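Local coordinates for protein lipase C (Serratia marcescens, PDB 5NEN) that probably serves as the membrane fusion protein of a type I secretion system that exports lipase, bridging the inner membrane transporter and the outer membrane channel, at residues Ile146-Leu160 and Leu222-Asp234. Residues are numbered along the deposited sequence; the frame is centred on the assembly and turned at random.
Sequences IDGYKQSMDGIRFQL and LQKQLLESQQRID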
loop_
_atom_site.group_PDB
_atom_site.type_symbol
_atom_site.label_atom_id
_atom_site.label_comp_id
_atom_site.label_asym_id
_atom_site.label_seq_id
_atom_site.Cartn_x
_atom_site.Cartn_y
_atom_site.Cartn_z
ATOM N N ILE A 146 3.645 4.899 -11.177
ATOM C CA ILE A 146 3.727 6.228 -11.775
ATOM C C ILE A 146 4.497 6.140 -13.102
ATOM O O ILE A 146 4.109 6.780 -14.091
ATOM C CB ILE A 146 4.411 7.232 -10.822
ATOM C CG1 ILE A 146 3.708 7.264 -9.456
ATOM C CG2 ILE A 146 4.411 8.630 -11.416
ATOM C CD1 ILE A 146 2.392 8.028 -9.418
ATOM N N ASP A 147 5.541 5.308 -13.130
ATOM C CA ASP A 147 6.268 4.981 -14.354
ATOM C C ASP A 147 5.325 4.416 -15.407
ATOM O O ASP A 147 5.444 4.707 -16.591
ATOM C CB ASP A 147 7.350 3.940 -14.098
ATOM C CG ASP A 147 8.553 4.500 -13.389
ATOM O OD1 ASP A 147 8.640 5.744 -13.254
ATOM O OD2 ASP A 147 9.426 3.680 -13.006
ATOM N N GLY A 148 4.408 3.562 -14.969
ATOM C CA GLY A 148 3.455 2.981 -15.886
ATOM C C GLY A 148 2.594 4.044 -16.526
ATOM O O GLY A 148 2.350 4.044 -17.729
ATOM N N TYR A 149 2.108 4.959 -15.712
ATOM C CA TYR A 149 1.305 6.032 -16.258
ATOM C C TYR A 149 2.126 6.935 -17.191
ATOM O O TYR A 149 1.628 7.370 -18.229
ATOM C CB TYR A 149 0.629 6.817 -15.142
ATOM C CG TYR A 149 -0.701 6.221 -14.686
ATOM C CD1 TYR A 149 -1.882 6.538 -15.363
ATOM C CD2 TYR A 149 -0.789 5.350 -13.587
ATOM C CE1 TYR A 149 -3.114 6.002 -14.974
ATOM C CE2 TYR A 149 -2.026 4.813 -13.178
ATOM C CZ TYR A 149 -3.188 5.143 -13.883
ATOM O OH TYR A 149 -4.428 4.631 -13.525
ATOM N N LYS A 150 3.372 7.231 -16.855
ATOM C CA LYS A 150 4.099 8.108 -17.751
ATOM C C LYS A 150 4.328 7.360 -19.043
ATOM O O LYS A 150 4.237 7.943 -20.114
ATOM C CB LYS A 150 5.429 8.586 -17.171
ATOM N N GLN A 151 4.569 6.058 -18.980
ATOM C CA GLN A 151 4.853 5.375 -20.237
ATOM C C GLN A 151 3.619 5.222 -21.099
ATOM O O GLN A 151 3.685 5.305 -22.331
ATOM C CB GLN A 151 5.444 3.997 -19.983
ATOM C CG GLN A 151 6.916 3.991 -19.652
ATOM C CD GLN A 151 7.226 3.012 -18.554
ATOM O OE1 GLN A 151 6.710 1.892 -18.543
ATOM N NE2 GLN A 151 8.055 3.431 -17.607
ATOM N N SER A 152 2.486 5.051 -20.439
ATOM C CA SER A 152 1.222 4.974 -21.138
ATOM C C SER A 152 0.889 6.324 -21.788
ATOM O O SER A 152 0.417 6.383 -22.929
ATOM C CB SER A 152 0.121 4.511 -20.191
ATOM O OG SER A 152 -1.145 4.775 -20.751
ATOM N N MET A 153 1.123 7.413 -21.069
ATOM C CA MET A 153 0.889 8.717 -21.674
ATOM C C MET A 153 1.833 8.926 -22.837
ATOM O O MET A 153 1.437 9.468 -23.855
ATOM C CB MET A 153 1.029 9.844 -20.669
ATOM C CG MET A 153 -0.104 9.871 -19.664
ATOM S SD MET A 153 0.117 11.131 -18.366
ATOM C CE MET A 153 -0.126 12.662 -19.264
ATOM N N ASP A 154 3.065 8.459 -22.713
ATOM C CA ASP A 154 3.977 8.579 -23.832
ATOM C C ASP A 154 3.396 7.806 -25.006
ATOM O O ASP A 154 3.574 8.182 -26.155
ATOM C CB ASP A 154 5.366 8.069 -23.480
ATOM C CG ASP A 154 6.206 9.115 -22.784
ATOM O OD1 ASP A 154 5.869 10.315 -22.875
ATOM O OD2 ASP A 154 7.205 8.742 -22.139
ATOM N N GLY A 155 2.697 6.722 -24.716
ATOM C CA GLY A 155 2.080 5.952 -25.775
ATOM C C GLY A 155 1.004 6.712 -26.489
ATOM O O GLY A 155 0.924 6.698 -27.725
ATOM N N ILE A 156 0.188 7.403 -25.708
ATOM C CA ILE A 156 -0.828 8.283 -26.281
ATOM C C ILE A 156 -0.155 9.363 -27.165
ATOM O O ILE A 156 -0.601 9.617 -28.285
ATOM C CB ILE A 156 -1.673 8.924 -25.174
ATOM C CG1 ILE A 156 -2.856 8.015 -24.821
ATOM C CG2 ILE A 156 -2.172 10.274 -25.587
ATOM C CD1 ILE A 156 -2.496 6.784 -23.974
ATOM N N ARG A 157 0.937 9.957 -26.681
ATOM C CA ARG A 157 1.651 10.985 -27.431
ATOM C C ARG A 157 2.194 10.441 -28.763
ATOM O O ARG A 157 2.058 11.068 -29.816
ATOM C CB ARG A 157 2.802 11.545 -26.586
ATOM C CG ARG A 157 2.384 12.625 -25.574
ATOM C CD ARG A 157 3.554 13.035 -24.687
ATOM N NE ARG A 157 3.117 13.416 -23.349
ATOM C CZ ARG A 157 3.365 12.691 -22.259
ATOM N NH1 ARG A 157 4.034 11.542 -22.365
ATOM N NH2 ARG A 157 2.928 13.099 -21.068
ATOM N N PHE A 158 2.779 9.256 -28.706
ATOM C CA PHE A 158 3.296 8.577 -29.886
ATOM C C PHE A 158 2.161 8.343 -30.880
ATOM O O PHE A 158 2.360 8.417 -32.090
ATOM C CB PHE A 158 3.984 7.263 -29.463
ATOM C CG PHE A 158 4.285 6.297 -30.598
ATOM C CD1 PHE A 158 5.442 6.425 -31.367
ATOM C CD2 PHE A 158 3.460 5.200 -30.830
ATOM C CE1 PHE A 158 5.739 5.508 -32.396
ATOM C CE2 PHE A 158 3.756 4.280 -31.848
ATOM C CZ PHE A 158 4.893 4.443 -32.634
ATOM N N GLN A 159 0.961 8.078 -30.376
ATOM C CA GLN A 159 -0.177 7.916 -31.277
ATOM C C GLN A 159 -0.564 9.247 -31.929
ATOM O O GLN A 159 -0.749 9.336 -33.154
ATOM C CB GLN A 159 -1.365 7.324 -30.522
ATOM C CG GLN A 159 -2.197 6.378 -31.352
ATOM C CD GLN A 159 -2.856 5.316 -30.504
ATOM O OE1 GLN A 159 -2.660 5.278 -29.288
ATOM N NE2 GLN A 159 -3.619 4.427 -31.142
ATOM N N LEU A 160 -0.666 10.285 -31.108
ATOM C CA LEU A 160 -1.018 11.604 -31.606
ATOM C C LEU A 160 -0.037 12.068 -32.673
ATOM O O LEU A 160 -0.435 12.790 -33.587
ATOM C CB LEU A 160 -1.097 12.631 -30.471
ATOM C CG LEU A 160 -2.472 12.829 -29.828
ATOM C CD1 LEU A 160 -3.141 11.513 -29.645
ATOM C CD2 LEU A 160 -2.419 13.599 -28.495
ATOM N N LEU A 222 -8.348 11.142 -27.717
ATOM C CA LEU A 222 -7.052 10.836 -27.129
ATOM C C LEU A 222 -6.535 11.958 -26.226
ATOM O O LEU A 222 -5.996 11.690 -25.158
ATOM C CB LEU A 222 -6.044 10.529 -28.232
ATOM C CG LEU A 222 -6.258 9.148 -28.851
ATOM C CD1 LEU A 222 -5.280 8.846 -29.957
ATOM C CD2 LEU A 222 -6.073 8.137 -27.733
ATOM N N GLN A 223 -6.693 13.203 -26.654
ATOM C CA GLN A 223 -6.254 14.354 -25.874
ATOM C C GLN A 223 -6.960 14.298 -24.518
ATOM O O GLN A 223 -6.396 14.636 -23.452
ATOM C CB GLN A 223 -6.582 15.653 -26.617
ATOM C CG GLN A 223 -5.586 16.063 -27.714
ATOM C CD GLN A 223 -6.230 16.877 -28.861
ATOM O OE1 GLN A 223 -7.442 16.815 -29.082
ATOM N NE2 GLN A 223 -5.412 17.658 -29.573
ATOM N N LYS A 224 -8.212 13.853 -24.577
ATOM C CA LYS A 224 -8.983 13.620 -23.374
ATOM C C LYS A 224 -8.331 12.500 -22.563
ATOM O O LYS A 224 -8.146 12.642 -21.368
ATOM C CB LYS A 224 -10.442 13.287 -23.711
ATOM N N GLN A 225 -7.932 11.415 -23.216
ATOM C CA GLN A 225 -7.342 10.286 -22.493
ATOM C C GLN A 225 -6.093 10.749 -21.744
ATOM O O GLN A 225 -5.770 10.227 -20.688
ATOM C CB GLN A 225 -7.019 9.147 -23.445
ATOM C CG GLN A 225 -8.231 8.655 -24.205
ATOM C CD GLN A 225 -7.988 7.337 -24.913
ATOM O OE1 GLN A 225 -6.912 6.730 -24.788
ATOM N NE2 GLN A 225 -8.996 6.876 -25.661
ATOM N N LEU A 226 -5.363 11.690 -22.330
ATOM C CA LEU A 226 -4.241 12.319 -21.646
ATOM C C LEU A 226 -4.674 13.063 -20.402
ATOM O O LEU A 226 -4.130 12.837 -19.318
ATOM C CB LEU A 226 -3.543 13.336 -22.547
ATOM C CG LEU A 226 -2.355 12.859 -23.332
ATOM C CD1 LEU A 226 -1.531 14.062 -23.689
ATOM C CD2 LEU A 226 -1.560 11.917 -22.483
ATOM N N LEU A 227 -5.669 13.937 -20.537
ATOM C CA LEU A 227 -6.108 14.663 -19.344
ATOM C C LEU A 227 -6.582 13.673 -18.259
ATOM O O LEU A 227 -6.239 13.812 -17.087
ATOM C CB LEU A 227 -7.211 15.677 -19.680
ATOM C CG LEU A 227 -6.872 16.977 -20.446
ATOM C CD1 LEU A 227 -8.136 17.803 -20.745
ATOM C CD2 LEU A 227 -5.830 17.842 -19.742
ATOM N N GLU A 228 -7.336 12.660 -18.666
ATOM C CA GLU A 228 -7.892 11.660 -17.755
ATOM C C GLU A 228 -6.844 10.815 -17.050
ATOM O O GLU A 228 -6.912 10.592 -15.844
ATOM C CB GLU A 228 -8.810 10.713 -18.525
ATOM C CG GLU A 228 -10.020 11.344 -19.161
ATOM C CD GLU A 228 -10.828 10.329 -19.935
ATOM O OE1 GLU A 228 -10.222 9.345 -20.418
ATOM O OE2 GLU A 228 -12.058 10.511 -20.064
ATOM N N SER A 229 -5.862 10.349 -17.805
ATOM C CA SER A 229 -4.860 9.490 -17.212
ATOM C C SER A 229 -4.029 10.341 -16.273
ATOM O O SER A 229 -3.718 9.918 -15.151
ATOM C CB SER A 229 -3.990 8.824 -18.280
ATOM O OG SER A 229 -2.824 9.585 -18.507
ATOM N N GLN A 230 -3.727 11.561 -16.696
ATOM C CA GLN A 230 -3.007 12.459 -15.816
ATOM C C GLN A 230 -3.754 12.717 -14.508
ATOM O O GLN A 230 -3.152 12.692 -13.429
ATOM C CB GLN A 230 -2.736 13.775 -16.509
ATOM C CG GLN A 230 -2.270 14.810 -15.531
ATOM C CD GLN A 230 -0.904 14.525 -14.999
ATOM O OE1 GLN A 230 0.078 14.419 -15.740
ATOM N NE2 GLN A 230 -0.844 14.317 -13.701
ATOM N N GLN A 231 -5.061 12.946 -14.581
ATOM C CA GLN A 231 -5.803 13.170 -13.350
ATOM C C GLN A 231 -5.881 11.872 -12.527
ATOM O O GLN A 231 -6.034 11.937 -11.314
ATOM C CB GLN A 231 -7.215 13.717 -13.615
ATOM C CG GLN A 231 -8.298 12.651 -13.778
ATOM C CD GLN A 231 -9.698 13.239 -13.824
ATOM O OE1 GLN A 231 -10.077 13.889 -14.801
ATOM N NE2 GLN A 231 -10.462 13.048 -12.747
ATOM N N ARG A 232 -5.805 10.705 -13.174
ATOM C CA ARG A 232 -5.776 9.435 -12.438
ATOM C C ARG A 232 -4.501 9.326 -11.606
ATOM O O ARG A 232 -4.525 8.890 -10.438
ATOM C CB ARG A 232 -5.887 8.243 -13.382
ATOM C CG ARG A 232 -7.278 8.052 -13.943
ATOM C CD ARG A 232 -7.428 6.691 -14.611
ATOM N NE ARG A 232 -6.712 6.614 -15.882
ATOM C CZ ARG A 232 -7.263 6.877 -17.062
ATOM N NH1 ARG A 232 -8.540 7.230 -17.126
ATOM N NH2 ARG A 232 -6.541 6.782 -18.174
ATOM N N ILE A 233 -3.387 9.747 -12.207
ATOM C CA ILE A 233 -2.137 9.813 -11.470
ATOM C C ILE A 233 -2.310 10.725 -10.275
ATOM O O ILE A 233 -2.064 10.336 -9.137
ATOM C CB ILE A 233 -1.002 10.421 -12.286
ATOM C CG1 ILE A 233 -0.402 9.432 -13.254
ATOM C CG2 ILE A 233 0.099 10.975 -11.357
ATOM C CD1 ILE A 233 0.859 10.008 -13.929
ATOM N N ASP A 234 -2.787 11.936 -10.550
ATOM C CA ASP A 234 -2.849 12.948 -9.518
ATOM C C ASP A 234 -3.720 12.498 -8.364
ATOM O O ASP A 234 -3.314 12.534 -7.207
ATOM C CB ASP A 234 -3.403 14.241 -10.100
ATOM C CG ASP A 234 -2.471 14.862 -11.115
ATOM O OD1 ASP A 234 -1.247 14.578 -11.057
ATOM O OD2 ASP A 234 -2.972 15.634 -11.967
#
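I233 lies against the base of Y149, the two side chains pointing opposite ways and lying flank to flank, with I233 CG1 3.4 Å from Y149 CB. The branched isoleucine rests CG1 and CD1 against CB and CG of Y149, while the long tyrosine carries on past it to R232. There R232 NE sits near the ring plane, 3.8 Å from Y149 CE1; each group meets the other at its edge, so this is not a stack, and the two planes are 40° apart. R232 bends at chi3, which brings its guanidinium back over its own helix, one face having E228 O and S229 CA over its rim. Further along, L226 is shared by two partners: its CD2 meets M153 CE at 3.6 Å, and its CG meets I156 CG2 at 3.4 Å. Both segments belong to the AprE-like long helical hairpin, whose arms, helix 122-190 and helix 195-270, run antiparallel here, at 168°; the segment axes come within 9.8 Å. Small S229 probably leaves room for the M153 chain beside it, and the flexible thioether, bent at chi3 (70°), turns its methyl toward L226 and Q230. Beyond I156, L160 CD1 reaches L222 CB at 3.4 Å, two branched apolar side chains shielding each other at the helix interface. On the far side of helix 122-190, Q151 hydrogen-bonds S137 of the second subunit, and the F158 ring receives R123 of that subunit in a cation-pi contact.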